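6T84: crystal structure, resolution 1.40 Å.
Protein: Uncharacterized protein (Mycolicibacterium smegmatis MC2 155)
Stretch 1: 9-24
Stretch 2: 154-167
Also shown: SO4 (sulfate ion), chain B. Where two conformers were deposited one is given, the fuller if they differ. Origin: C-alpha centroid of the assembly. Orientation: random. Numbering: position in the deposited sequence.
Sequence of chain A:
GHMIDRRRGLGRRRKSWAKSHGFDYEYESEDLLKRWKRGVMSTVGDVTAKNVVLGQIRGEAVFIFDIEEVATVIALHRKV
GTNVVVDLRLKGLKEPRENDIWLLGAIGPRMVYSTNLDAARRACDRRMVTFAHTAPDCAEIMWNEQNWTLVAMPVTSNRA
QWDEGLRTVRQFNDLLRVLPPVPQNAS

Stretch 1 9-24: GLGRRRKSWAKSHGFD
Stretch 2 (154-167) PVTSNRAQWDEGLR

Two helices, 159-167 and one running from Leu10 to about His21, pack with axes 10.9 Å apart at closest approach and N-to-C directions 45° apart (signed crossing angle -45°). The nearest CA pair is Trp17 and Arg159, with Trp17 CA 6.8 Å from Arg159 CA. Gly9, at phi/psi 64/22, occupies the N-cap of the first helix, which closes in a Schellman motif: Gly22 has positive phi (68/29), and Phe23 N bonds to Ala18 O (2.9 Å) and Gly22 N to Lys19 O (3.0 Å). The second helix follows a type I turn, Pro154 to Ser157, in which Ser157 OG donates to Pro154 O (2.7 Å). Its N-cap, Asn158 (chi1 p), is tied reciprocally to Gln161: Gln161 N donates to Asn158 OD1 and Asn158 N to Gln161 OE1, both 3.0 Å.

Two tryptophans interlock at the centre. Trp17 (chi1 t, chi2 78°) sits among Arg159, Trp162, Asp163 and Leu166; Trp162 (chi1 m, chi2 -25°) sits among Leu10, Arg13, Arg14 and Trp17. The edge of Trp162 meets the face of Trp17 with planes at 70° and Trp17 CG 3.7 Å from Trp162 CE3. Arg14 (t, p, p) folds over a face of Trp162, its CZ 4.2 Å from the centroid of the six-membered ring in a cation-pi contact, while its NH1 and NH2 are satisfied elsewhere in the structure. Leu10 CD1 lies 3.7 Å from Trp162 CZ2, and Leu166 CD1 packs 3.8 Å from Trp17 CZ2 and 3.6 Å from His21 CE1.

Asp163 (chi1 m) serves two rings with one oxygen. Its OD1 accepts from Trp17 NE1 at 2.7 Å (163°) and from His21 NE2 at 2.8 Å (153°), near the plane of each ring, so both indole and imidazole donors are satisfied by the same carboxylate. Arg159 (p, t, m) reaches across to two serines one turn apart. Its NH2 donates to Ser20 OG (chi1 m) at 2.9 Å and 163°, whereas its NH1 makes only a weak bond to Ser16 OG (chi1 t), 3.3 Å at 124°. One face of the Arg159 guanidinium lies over Trp17 CA, which is 3.9 Å from Arg159 NH2.

Water extends this polar border. Water 2 donates to Arg13 O (2.9 Å), which also accepts from Trp17 N (3.0 Å), and accepts weakly from Arg159 NH1 (3.1 Å). Water 1 links Arg13 (m, t, m) to the turn, accepting from Arg13 NH2 at 2.8 Å and donating to Ser157 O at 2.6 Å.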

# COMPACT_ATOMS: atom_id res chain seq x y z
N GLY A 9 -18.24 7.04 13.76
CA GLY A 9 -17.17 7.83 14.37
C GLY A 9 -15.86 7.78 13.63
O GLY A 9 -14.81 8.01 14.25
N LEU A 10 -15.88 7.43 12.34
CA LEU A 10 -14.66 7.22 11.59
C LEU A 10 -13.78 8.46 11.60
O LEU A 10 -12.58 8.34 11.81
CB LEU A 10 -14.98 6.72 10.16
CG LEU A 10 -13.81 6.59 9.21
CD1 LEU A 10 -12.80 5.63 9.80
CD2 LEU A 10 -14.33 6.12 7.84
N GLY A 11 -14.36 9.64 11.38
CA GLY A 11 -13.57 10.87 11.34
C GLY A 11 -12.94 11.19 12.69
O GLY A 11 -11.76 11.53 12.78
N ARG A 12 -13.73 11.10 13.75
CA ARG A 12 -13.21 11.37 15.08
C ARG A 12 -12.08 10.40 15.42
O ARG A 12 -11.05 10.80 15.97
CB ARG A 12 -14.33 11.22 16.10
CG ARG A 12 -13.91 11.34 17.55
CD ARG A 12 -15.11 11.20 18.48
NE ARG A 12 -16.05 12.31 18.33
CZ ARG A 12 -17.15 12.27 17.58
NH1 ARG A 12 -17.47 11.18 16.90
NH2 ARG A 12 -17.94 13.33 17.51
N ARG A 13 -12.28 9.12 15.10
CA ARG A 13 -11.27 8.11 15.43
C ARG A 13 -10.01 8.31 14.60
O ARG A 13 -8.91 8.16 15.13
CB ARG A 13 -11.85 6.70 15.23
CG ARG A 13 -12.89 6.35 16.28
CD ARG A 13 -13.54 4.92 16.15
NE ARG A 13 -14.37 4.68 14.95
CZ ARG A 13 -13.98 3.94 13.89
NH1 ARG A 13 -12.74 3.38 13.83
NH2 ARG A 13 -14.83 3.76 12.88
N ARG A 14 -10.15 8.69 13.32
CA ARG A 14 -8.97 8.93 12.50
C ARG A 14 -8.21 10.17 12.99
O ARG A 14 -6.97 10.18 13.01
CB ARG A 14 -9.39 9.04 11.03
CG ARG A 14 -8.20 9.21 10.04
CD ARG A 14 -7.42 7.88 9.87
NE ARG A 14 -8.27 6.76 9.42
CZ ARG A 14 -8.64 6.48 8.16
NH1 ARG A 14 -8.36 7.33 7.15
NH2 ARG A 14 -9.39 5.40 7.91
N LYS A 15 -8.93 11.22 13.40
CA LYS A 15 -8.27 12.40 13.98
C LYS A 15 -7.55 12.07 15.29
O LYS A 15 -6.43 12.56 15.52
CB LYS A 15 -9.34 13.52 14.19
CG LYS A 15 -8.76 14.92 14.19
CD LYS A 15 -9.87 15.97 14.36
CE LYS A 15 -10.92 15.93 13.26
NZ LYS A 15 -11.81 17.14 13.26
N SER A 16 -8.16 11.25 16.16
CA SER A 16 -7.49 10.84 17.39
C SER A 16 -6.22 10.07 17.09
O SER A 16 -5.19 10.26 17.76
CB SER A 16 -8.44 9.99 18.26
OG SER A 16 -7.80 9.48 19.45
N TRP A 17 -6.28 9.14 16.13
CA TRP A 17 -5.11 8.35 15.78
C TRP A 17 -4.02 9.22 15.19
O TRP A 17 -2.84 9.04 15.53
CB TRP A 17 -5.58 7.28 14.80
CG TRP A 17 -4.53 6.41 14.26
CD1 TRP A 17 -3.94 5.34 14.89
CD2 TRP A 17 -3.94 6.49 12.97
NE1 TRP A 17 -3.03 4.75 14.06
CE2 TRP A 17 -3.02 5.42 12.87
CE3 TRP A 17 -4.11 7.35 11.86
CZ2 TRP A 17 -2.26 5.18 11.73
CZ3 TRP A 17 -3.36 7.11 10.73
CH2 TRP A 17 -2.44 6.03 10.67
N ALA A 18 -4.38 10.18 14.34
CA ALA A 18 -3.40 11.12 13.81
C ALA A 18 -2.71 11.86 14.96
O ALA A 18 -1.48 12.00 14.99
CB ALA A 18 -4.09 12.13 12.90
N LYS A 19 -3.49 12.32 15.93
CA LYS A 19 -2.90 13.02 17.08
C LYS A 19 -1.93 12.11 17.85
O LYS A 19 -0.84 12.54 18.22
CB LYS A 19 -4.00 13.54 18.01
CG LYS A 19 -3.49 14.22 19.27
CD LYS A 19 -4.69 14.52 20.19
CE LYS A 19 -4.26 15.37 21.39
NZ LYS A 19 -5.42 15.69 22.28
N SER A 20 -2.28 10.85 18.08
CA SER A 20 -1.35 9.95 18.78
C SER A 20 -0.01 9.90 18.07
O SER A 20 1.03 9.86 18.71
CB SER A 20 -1.93 8.54 18.83
OG SER A 20 -3.05 8.43 19.71
N HIS A 21 -0.03 9.86 16.74
CA HIS A 21 1.17 9.71 15.92
C HIS A 21 1.87 11.04 15.65
O HIS A 21 2.91 11.03 14.98
CB HIS A 21 0.78 9.03 14.62
CG HIS A 21 0.63 7.56 14.78
ND1 HIS A 21 1.70 6.69 14.69
CD2 HIS A 21 -0.45 6.79 15.06
CE1 HIS A 21 1.30 5.45 14.93
NE2 HIS A 21 -0.01 5.48 15.12
N GLY A 22 1.31 12.18 16.09
CA GLY A 22 1.89 13.48 15.73
C GLY A 22 1.76 13.78 14.25
O GLY A 22 2.56 14.57 13.70
N PHE A 23 0.72 13.24 13.61
CA PHE A 23 0.50 13.46 12.19
C PHE A 23 -0.59 14.53 12.00
O PHE A 23 -1.43 14.70 12.87
CB PHE A 23 0.01 12.15 11.54
CG PHE A 23 1.01 11.02 11.53
CD1 PHE A 23 2.38 11.22 11.78
CD2 PHE A 23 0.57 9.73 11.20
CE1 PHE A 23 3.26 10.13 11.72
CE2 PHE A 23 1.48 8.63 11.09
CZ PHE A 23 2.81 8.84 11.40
N ASP A 24 -0.62 15.15 10.83
CA ASP A 24 -1.68 16.13 10.57
C ASP A 24 -2.89 15.42 10.00
O ASP A 24 -2.79 14.38 9.34
CB ASP A 24 -1.18 17.18 9.55
CG ASP A 24 -0.12 18.06 10.16
OD1 ASP A 24 -0.25 18.48 11.33
OD2 ASP A 24 0.85 18.37 9.48
N PRO A 154 -9.66 -2.77 4.00
CA PRO A 154 -11.07 -2.34 4.03
C PRO A 154 -11.25 -1.01 4.79
O PRO A 154 -10.55 -0.72 5.76
CB PRO A 154 -11.78 -3.50 4.73
CG PRO A 154 -10.88 -4.68 4.42
CD PRO A 154 -9.47 -4.14 4.51
N VAL A 155 -12.25 -0.22 4.35
CA VAL A 155 -12.52 1.06 5.01
C VAL A 155 -13.08 0.85 6.39
O VAL A 155 -13.04 1.76 7.22
CB VAL A 155 -13.46 1.95 4.18
CG1 VAL A 155 -13.71 3.28 4.89
CG2 VAL A 155 -12.85 2.26 2.89
N THR A 156 -13.64 -0.30 6.66
CA THR A 156 -14.12 -0.64 7.99
C THR A 156 -12.99 -0.98 8.95
O THR A 156 -13.27 -1.32 10.11
CB THR A 156 -15.10 -1.81 7.87
OG1 THR A 156 -14.52 -2.80 6.99
CG2 THR A 156 -16.42 -1.37 7.28
N SER A 157 -11.74 -0.89 8.52
CA SER A 157 -10.65 -1.17 9.44
C SER A 157 -10.69 -0.16 10.58
O SER A 157 -11.18 0.96 10.44
CB SER A 157 -9.31 -1.06 8.69
OG SER A 157 -9.20 -2.08 7.72
N ASN A 158 -10.12 -0.54 11.72
CA ASN A 158 -10.15 0.25 12.94
C ASN A 158 -8.75 0.69 13.30
O ASN A 158 -7.80 0.35 12.59
CB ASN A 158 -10.82 -0.54 14.06
CG ASN A 158 -10.08 -1.83 14.45
OD1 ASN A 158 -8.87 -1.97 14.26
ND2 ASN A 158 -10.82 -2.80 14.97
N ARG A 159 -8.61 1.43 14.44
CA ARG A 159 -7.29 2.02 14.72
C ARG A 159 -6.20 1.00 14.95
O ARG A 159 -5.06 1.24 14.55
CB ARG A 159 -7.27 3.11 15.81
CG ARG A 159 -7.31 2.67 17.20
CD ARG A 159 -7.17 3.86 18.14
NE ARG A 159 -5.81 4.41 18.24
CZ ARG A 159 -5.51 5.63 18.70
NH1 ARG A 159 -6.47 6.52 19.07
NH2 ARG A 159 -4.25 6.01 18.74
N ALA A 160 -6.53 -0.14 15.54
CA ALA A 160 -5.53 -1.19 15.67
C ALA A 160 -5.10 -1.68 14.29
O ALA A 160 -3.92 -1.93 14.06
CB ALA A 160 -6.07 -2.36 16.52
N GLN A 161 -6.04 -1.77 13.34
CA GLN A 161 -5.68 -2.17 11.99
C GLN A 161 -4.88 -1.08 11.27
O GLN A 161 -4.01 -1.41 10.45
CB GLN A 161 -6.92 -2.55 11.19
CG GLN A 161 -7.34 -3.96 11.64
CD GLN A 161 -8.75 -4.32 11.27
OE1 GLN A 161 -9.65 -3.48 11.35
NE2 GLN A 161 -8.97 -5.57 10.87
N TRP A 162 -5.15 0.21 11.56
CA TRP A 162 -4.31 1.26 10.97
C TRP A 162 -2.89 1.16 11.49
O TRP A 162 -1.94 1.25 10.71
CB TRP A 162 -4.88 2.66 11.25
CG TRP A 162 -6.33 2.82 10.84
CD1 TRP A 162 -7.00 2.12 9.88
CD2 TRP A 162 -7.28 3.72 11.44
NE1 TRP A 162 -8.32 2.53 9.84
CE2 TRP A 162 -8.52 3.49 10.80
CE3 TRP A 162 -7.21 4.68 12.47
CZ2 TRP A 162 -9.70 4.18 11.16
CZ3 TRP A 162 -8.35 5.39 12.80
CH2 TRP A 162 -9.59 5.14 12.15
N ASP A 163 -2.73 0.91 12.80
CA ASP A 163 -1.37 0.72 13.34
C ASP A 163 -0.71 -0.52 12.72
O ASP A 163 0.47 -0.47 12.36
CB ASP A 163 -1.44 0.57 14.85
CG ASP A 163 -1.48 1.90 15.56
OD1 ASP A 163 -1.18 2.94 14.92
OD2 ASP A 163 -1.77 1.90 16.78
N GLU A 164 -1.44 -1.64 12.58
CA GLU A 164 -0.80 -2.78 11.96
C GLU A 164 -0.49 -2.50 10.50
O GLU A 164 0.51 -2.97 9.96
CB GLU A 164 -1.75 -3.98 12.09
CG GLU A 164 -1.17 -5.31 11.56
CD GLU A 164 0.20 -5.73 12.13
OE1 GLU A 164 0.58 -5.34 13.26
OE2 GLU A 164 0.91 -6.48 11.43
N GLY A 165 -1.29 -1.65 9.85
CA GLY A 165 -1.01 -1.30 8.46
C GLY A 165 0.26 -0.50 8.31
O GLY A 165 1.01 -0.68 7.33
N LEU A 166 0.52 0.42 9.26
CA LEU A 166 1.81 1.12 9.23
C LEU A 166 2.94 0.13 9.32
O LEU A 166 3.92 0.25 8.59
CB LEU A 166 1.96 2.16 10.35
CG LEU A 166 1.03 3.36 10.39
CD1 LEU A 166 1.40 4.17 11.61
CD2 LEU A 166 1.14 4.18 9.10
N ARG A 167 2.84 -0.85 10.23
CA ARG A 167 3.92 -1.84 10.33
C ARG A 167 4.02 -2.68 9.06
O ARG A 167 5.13 -3.02 8.63
CB ARG A 167 3.71 -2.73 11.55
CG ARG A 167 4.82 -3.73 11.79
CD ARG A 167 6.15 -3.02 11.99
NE ARG A 167 6.13 -2.18 13.18
CZ ARG A 167 7.09 -1.33 13.52
NH1 ARG A 167 8.17 -1.21 12.75
NH2 ARG A 167 6.99 -0.61 14.63
S SO4 B . -17.46 11.58 13.08
O1 SO4 B . -16.56 10.57 13.61
O2 SO4 B . -16.84 12.53 12.14
O3 SO4 B . -18.64 10.96 12.45
O4 SO4 B . -18.00 12.22 14.27
O HOH W 1 -13.42 1.92 11.39
O HOH W 2 -8.89 6.14 17.16